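Lantibiotic dehydratase (Microbispora corallina, PDB 5EHK) probably dehydrates serine and threonine residues of the NAI-107 precursor peptide, using glutamyl-tRNA to activate them before glutamate is eliminated. Local coordinates at residues T519-L524 / G679-R684; P818-R823 / K877-L882. All coordinates share one frame; numbering follows the deposited sequence.

Contact 1: residues T519-L524 / G679-R684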
loop_
_atom_site.group_PDB
_atom_site.type_symbol
_atom_site.label_atom_id
_atom_site.label_comp_id
_atom_site.label_asym_id
_atom_site.label_seq_id
_atom_site.Cartn_x
_atom_site.Cartn_y
_atom_site.Cartn_z
ATOM N N THR A 519 -20.649 40.030 20.692
ATOM C CA THR A 519 -20.704 38.908 21.620
ATOM C C THR A 519 -21.536 37.802 20.979
ATOM O O THR A 519 -22.768 37.745 21.096
ATOM C CB THR A 519 -21.203 39.334 23.026
ATOM O OG1 THR A 519 -20.122 39.983 23.715
ATOM C CG2 THR A 519 -21.647 38.121 23.859
ATOM N N PHE A 520 -20.823 36.956 20.238
ATOM C CA PHE A 520 -21.423 35.845 19.513
ATOM C C PHE A 520 -20.368 34.790 19.227
ATOM O O PHE A 520 -19.161 35.020 19.377
ATOM C CB PHE A 520 -22.048 36.304 18.193
ATOM C CG PHE A 520 -21.043 36.729 17.171
ATOM C CD1 PHE A 520 -20.581 35.834 16.222
ATOM C CD2 PHE A 520 -20.545 38.014 17.164
ATOM C CE1 PHE A 520 -19.647 36.218 15.300
ATOM C CE2 PHE A 520 -19.615 38.404 16.231
ATOM C CZ PHE A 520 -19.163 37.505 15.301
ATOM N N ARG A 521 -20.842 33.625 18.814
ATOM C CA ARG A 521 -19.965 32.566 18.371
ATOM C C ARG A 521 -20.414 32.124 16.987
ATOM O O ARG A 521 -21.612 32.047 16.725
ATOM C CB ARG A 521 -20.016 31.395 19.359
ATOM C CG ARG A 521 -18.722 31.176 20.142
ATOM C CD ARG A 521 -18.324 32.421 20.876
ATOM N NE ARG A 521 -17.356 32.175 21.939
ATOM C CZ ARG A 521 -16.814 33.136 22.681
ATOM N NH1 ARG A 521 -17.158 34.395 22.475
ATOM N NH2 ARG A 521 -15.945 32.844 23.638
ATOM N N VAL A 522 -19.468 31.869 16.087
ATOM C CA VAL A 522 -19.797 31.143 14.848
ATOM C C VAL A 522 -19.347 29.681 14.956
ATOM O O VAL A 522 -18.164 29.399 15.192
ATOM C CB VAL A 522 -19.115 31.737 13.617
ATOM C CG1 VAL A 522 -19.522 30.942 12.365
ATOM C CG2 VAL A 522 -19.475 33.185 13.470
ATOM N N VAL A 523 -20.279 28.752 14.803
ATOM C CA VAL A 523 -19.936 27.342 14.943
ATOM C C VAL A 523 -20.053 26.631 13.580
ATOM O O VAL A 523 -21.142 26.584 12.993
ATOM C CB VAL A 523 -20.828 26.672 15.998
ATOM C CG1 VAL A 523 -20.534 25.170 16.107
ATOM C CG2 VAL A 523 -20.624 27.346 17.330
ATOM N N LEU A 524 -18.932 26.131 13.050
ATOM C CA LEU A 524 -18.969 25.421 11.767
ATOM C C LEU A 524 -19.827 24.183 11.917
ATOM O O LEU A 524 -19.578 23.360 12.784
ATOM C CB LEU A 524 -17.570 25.026 11.310
ATOM C CG LEU A 524 -16.796 26.040 10.468
ATOM C CD1 LEU A 524 -17.067 27.475 10.909
ATOM C CD2 LEU A 524 -15.307 25.752 10.580
ATOM N N GLY A 679 -13.680 21.340 21.865
ATOM C CA GLY A 679 -14.007 22.231 20.762
ATOM C C GLY A 679 -12.805 23.122 20.473
ATOM O O GLY A 679 -12.039 23.437 21.376
ATOM N N VAL A 680 -12.611 23.514 19.221
ATOM C CA VAL A 680 -11.464 24.361 18.905
ATOM C C VAL A 680 -11.910 25.739 18.413
ATOM O O VAL A 680 -12.697 25.861 17.468
ATOM C CB VAL A 680 -10.438 23.645 17.974
ATOM C CG1 VAL A 680 -11.060 22.421 17.344
ATOM C CG2 VAL A 680 -9.862 24.584 16.929
ATOM N N ARG A 681 -11.441 26.774 19.099
ATOM C CA ARG A 681 -11.869 28.130 18.798
ATOM C C ARG A 681 -10.790 29.045 18.220
ATOM O O ARG A 681 -9.672 29.120 18.721
ATOM C CB ARG A 681 -12.548 28.762 20.009
ATOM C CG ARG A 681 -13.274 30.066 19.709
ATOM C CD ARG A 681 -14.370 30.303 20.725
ATOM N NE ARG A 681 -13.836 30.511 22.066
ATOM C CZ ARG A 681 -13.379 31.671 22.521
ATOM N NH1 ARG A 681 -13.376 32.737 21.738
ATOM N NH2 ARG A 681 -12.919 31.759 23.759
ATOM N N TYR A 682 -11.153 29.708 17.128
ATOM C CA TYR A 682 -10.316 30.699 16.477
ATOM C C TYR A 682 -11.093 32.006 16.410
ATOM O O TYR A 682 -12.102 32.092 15.708
ATOM C CB TYR A 682 -9.972 30.201 15.078
ATOM C CG TYR A 682 -9.091 31.101 14.260
ATOM C CD1 TYR A 682 -7.772 31.327 14.621
ATOM C CD2 TYR A 682 -9.559 31.676 13.094
ATOM C CE1 TYR A 682 -6.957 32.132 13.857
ATOM C CE2 TYR A 682 -8.751 32.485 12.323
ATOM C CZ TYR A 682 -7.458 32.704 12.705
ATOM O OH TYR A 682 -6.665 33.499 11.924
ATOM N N GLY A 683 -10.642 33.014 17.155
ATOM C CA GLY A 683 -11.454 34.191 17.408
ATOM C C GLY A 683 -12.809 33.822 17.983
ATOM O O GLY A 683 -12.898 33.289 19.091
ATOM N N ARG A 684 -13.859 34.084 17.209
ATOM C CA ARG A 684 -15.248 33.854 17.613
ATOM C C ARG A 684 -15.784 32.562 16.993
ATOM O O ARG A 684 -16.960 32.205 17.190
ATOM C CB ARG A 684 -16.115 35.051 17.218
ATOM C CG ARG A 684 -15.641 36.316 17.932
ATOM C CD ARG A 684 -16.502 37.560 17.764
ATOM N NE ARG A 684 -15.714 38.707 18.208
ATOM C CZ ARG A 684 -15.426 39.762 17.454
ATOM N NH1 ARG A 684 -15.880 39.824 16.211
ATOM N NH2 ARG A 684 -14.686 40.754 17.945
#
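Phe520 opens the contact from the residue just before strand 521-524. Its first torsion tucks CG between the N and C of its own backbone (chi1 69°), which brings the ring round to the side chain of Arg684. That arginine runs extended from CG to NE and crosses the phenylalanine at about a right angle, so it is a methylene that meets the ring: CD of Arg684 sits over one face of Phe520, 3.9 Å from the ring centroid, in a CH-pi contact. The in-plane edge of the same ring meets CG2 of Val522.

Arg521 comes next. Its chain bends at chi2 and carries the guanidinium onto that of Arg681, the two planes 29° apart and their centres at 3.7 Å. NH2 of Arg521 stands over the middle of the Arg681 group. Stacking thus brings two like charges together, a repulsion that acidic groups nearby may ease: Glu769 and Glu476 form long, weak ion pairs with Arg521 and Arg681 respectively. A weak hydrogen bond, 2.7 Å from NH1 of Arg681 to Gly683 O, ties the Arg681 guanidinium to its own segment.

At Val522 the backbone takes over. Its N donates to Arg684 O at 2.8 Å with an N-H...O angle of 154°, approaching from above the carbonyl plane.

Gly683 and Arg684 have backbone torsions close to those of a type II' turn, at the hairpin joining strands 676-682 and 685-693. Strand 521-524 runs parallel to 685-693, bonding onward to Leu686, and antiparallel to 500-508 on its other flank. Helix 380-395 packs against Phe520 and Arg684, and its Glu385 accepts the Arg684 N-H.

Contact 2: residues P818-R823 / K877-L882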
loop_
_atom_site.group_PDB
_atom_site.type_symbol
_atom_site.label_atom_id
_atom_site.label_comp_id
_atom_site.label_asym_id
_atom_site.label_seq_id
_atom_site.Cartn_x
_atom_site.Cartn_y
_atom_site.Cartn_z
ATOM N N PRO A 818 6.858 -6.704 -38.265
ATOM C CA PRO A 818 8.079 -6.014 -38.709
ATOM C C PRO A 818 9.111 -6.088 -37.570
ATOM O O PRO A 818 10.301 -6.306 -37.796
ATOM C CB PRO A 818 7.612 -4.573 -38.941
ATOM C CG PRO A 818 6.452 -4.393 -38.024
ATOM C CD PRO A 818 5.819 -5.769 -37.796
ATOM N N TRP A 819 8.621 -5.923 -36.345
ATOM C CA TRP A 819 9.436 -6.021 -35.147
ATOM C C TRP A 819 9.227 -7.345 -34.379
ATOM O O TRP A 819 8.092 -7.779 -34.148
ATOM C CB TRP A 819 9.107 -4.864 -34.198
ATOM C CG TRP A 819 8.759 -3.546 -34.854
ATOM C CD1 TRP A 819 7.504 -3.089 -35.170
ATOM C CD2 TRP A 819 9.668 -2.487 -35.200
ATOM N NE1 TRP A 819 7.582 -1.834 -35.731
ATOM C CE2 TRP A 819 8.897 -1.436 -35.753
ATOM C CE3 TRP A 819 11.061 -2.330 -35.113
ATOM C CZ2 TRP A 819 9.475 -0.242 -36.208
ATOM C CZ3 TRP A 819 11.634 -1.145 -35.565
ATOM C CH2 TRP A 819 10.842 -0.121 -36.110
ATOM N N LEU A 820 10.337 -7.953 -33.970
ATOM C CA LEU A 820 10.355 -8.951 -32.914
ATOM C C LEU A 820 10.784 -8.261 -31.607
ATOM O O LEU A 820 11.894 -7.717 -31.533
ATOM C CB LEU A 820 11.372 -10.003 -33.293
ATOM C CG LEU A 820 11.366 -11.351 -32.607
ATOM C CD1 LEU A 820 9.945 -11.902 -32.575
ATOM C CD2 LEU A 820 12.284 -12.279 -33.404
ATOM N N TYR A 821 9.904 -8.226 -30.600
ATOM C CA TYR A 821 10.218 -7.556 -29.320
ATOM C C TYR A 821 10.189 -8.524 -28.129
ATOM O O TYR A 821 9.118 -8.941 -27.676
ATOM C CB TYR A 821 9.253 -6.405 -29.095
ATOM C CG TYR A 821 9.760 -5.290 -28.217
ATOM C CD1 TYR A 821 11.119 -4.969 -28.174
ATOM C CD2 TYR A 821 8.863 -4.455 -27.529
ATOM C CE1 TYR A 821 11.590 -3.885 -27.401
ATOM C CE2 TYR A 821 9.319 -3.367 -26.769
ATOM C CZ TYR A 821 10.683 -3.082 -26.706
ATOM O OH TYR A 821 11.147 -2.009 -25.944
ATOM N N LEU A 822 11.369 -8.869 -27.621
ATOM C CA LEU A 822 11.511 -9.840 -26.541
ATOM C C LEU A 822 11.590 -9.207 -25.175
ATOM O O LEU A 822 12.303 -8.221 -24.983
ATOM C CB LEU A 822 12.789 -10.621 -26.748
ATOM C CG LEU A 822 12.777 -11.588 -27.908
ATOM C CD1 LEU A 822 14.209 -11.878 -28.286
ATOM C CD2 LEU A 822 12.090 -12.842 -27.449
ATOM N N ARG A 823 10.892 -9.799 -24.207
ATOM C CA ARG A 823 11.087 -9.442 -22.800
ATOM C C ARG A 823 11.812 -10.528 -22.043
ATOM O O ARG A 823 11.314 -11.632 -21.886
ATOM C CB ARG A 823 9.771 -9.178 -22.140
ATOM C CG ARG A 823 8.981 -8.125 -22.837
ATOM C CD ARG A 823 7.850 -7.729 -21.922
ATOM N NE ARG A 823 6.865 -6.923 -22.622
ATOM C CZ ARG A 823 5.565 -7.152 -22.539
ATOM N NH1 ARG A 823 5.128 -8.183 -21.802
ATOM N NH2 ARG A 823 4.723 -6.371 -23.203
ATOM N N LYS A 877 11.581 -14.337 -42.237
ATOM C CA LYS A 877 12.886 -14.628 -41.664
ATOM C C LYS A 877 12.839 -14.467 -40.139
ATOM O O LYS A 877 13.390 -15.292 -39.394
ATOM C CB LYS A 877 13.948 -13.707 -42.278
ATOM C CG LYS A 877 14.312 -14.019 -43.728
ATOM C CD LYS A 877 15.290 -12.992 -44.266
ATOM C CE LYS A 877 15.878 -13.399 -45.597
ATOM N NZ LYS A 877 16.834 -12.352 -46.051
ATOM N N LEU A 878 12.156 -13.417 -39.685
ATOM C CA LEU A 878 12.055 -13.117 -38.263
ATOM C C LEU A 878 11.315 -14.243 -37.529
ATOM O O LEU A 878 11.861 -14.874 -36.625
ATOM C CB LEU A 878 11.341 -11.774 -38.055
ATOM C CG LEU A 878 12.048 -10.648 -37.282
ATOM C CD1 LEU A 878 13.479 -10.352 -37.746
ATOM C CD2 LEU A 878 11.226 -9.390 -37.359
ATOM N N TRP A 879 10.087 -14.523 -37.942
ATOM C CA TRP A 879 9.238 -15.433 -37.186
ATOM C C TRP A 879 9.388 -16.916 -37.468
ATOM O O TRP A 879 9.039 -17.733 -36.624
ATOM C CB TRP A 879 7.786 -15.019 -37.344
ATOM C CG TRP A 879 7.573 -13.687 -36.788
ATOM C CD1 TRP A 879 7.733 -12.503 -37.429
ATOM C CD2 TRP A 879 7.170 -13.377 -35.451
ATOM N NE1 TRP A 879 7.452 -11.461 -36.578
ATOM C CE2 TRP A 879 7.103 -11.971 -35.354
ATOM C CE3 TRP A 879 6.858 -14.152 -34.325
ATOM C CZ2 TRP A 879 6.729 -11.320 -34.182
ATOM C CZ3 TRP A 879 6.489 -13.507 -33.169
ATOM C CH2 TRP A 879 6.429 -12.103 -33.102
ATOM N N ALA A 880 9.907 -17.291 -38.626
ATOM C CA ALA A 880 10.030 -18.718 -38.903
ATOM C C ALA A 880 11.475 -19.186 -38.818
ATOM O O ALA A 880 11.756 -20.383 -38.688
ATOM C CB ALA A 880 9.436 -19.056 -40.248
ATOM N N GLY A 881 12.393 -18.229 -38.873
ATOM C CA GLY A 881 13.808 -18.539 -38.841
ATOM C C GLY A 881 14.454 -18.125 -37.538
ATOM O O GLY A 881 14.952 -18.973 -36.794
ATOM N N LEU A 882 14.428 -16.824 -37.258
ATOM C CA LEU A 882 15.085 -16.268 -36.085
ATOM C C LEU A 882 14.429 -16.689 -34.792
ATOM O O LEU A 882 15.114 -17.109 -33.868
ATOM C CB LEU A 882 15.128 -14.748 -36.142
ATOM C CG LEU A 882 15.674 -14.104 -34.866
ATOM C CD1 LEU A 882 17.107 -14.569 -34.622
ATOM C CD2 LEU A 882 15.615 -12.580 -34.981
#
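Leu820 carries this strand-to-helix contact, and each part of its side chain has a different neighbour on the helix. CB, at the root, lies alongside Leu878, 4.1 Å from that residue's CG. The first torsion holds CG anti to the backbone N (chi1 -163°), and from there the two methyls diverge. CD1 sits over one face of the six-membered ring of Trp879, 3.7 Å from its centroid and only 16° off the normal, a well-aligned CH-pi contact. CD2 instead reaches the next turn of the helix, meeting CD2 of Leu882 tip to tip at 3.7 Å. One branched residue thereby bridges three side chains of the helix.

Leu878 points toward the strand, and its CD2 lies against the strand's backbone, 3.2 Å from Pro818 O and 3.8 Å from Leu820 N. The side chains that meet are apolar, methyl groups and an indole face, with Leu878 CD2 resting on main chain. Within the helix a wider, pi-type turn is closed by the bond from Leu882 N to Lys877 O at 2.8 Å, next to a weaker one from Gly881 N to the same oxygen.

Strand 819-823 and helix segment 877-882 come within 9.2 Å of each other, axis to axis, at 56°, the helix lying across one face of an antiparallel sheet. Strand 819-824 is an inner strand there, flanked by 864-872 and 902-905; Leu904 adds to the layer around Leu820, while Leu822 packs farther along the helix on Ile886 and Leu890. The other face bears Trp819 and Tyr821, both edge-to-face with Tyr907. At the dimer interface Trp879 packs on Leu883 of the second subunit, and Ala880, next along the helix, on its Ala880.

Contact 1 and contact 2 illustrate two ways of joining distant parts of a chain, in two different regions of a large enzyme. Their centres lie 73 Å apart, on opposite sides of the centre of the chain, and about 51 Å separates their nearest atoms. They follow one another in sequence, 519-524/679-684 within the N-terminal family region and 818-823/877-882 within the C-terminal one. In lantibiotic dehydratases these regions are associated with glutamylation and glutamate elimination, respectively, so the two contacts probably lie in parts of the enzyme that serve different steps. Contact 2 reaches the second subunit, whereas neither segment of contact 1 touches another protein chain.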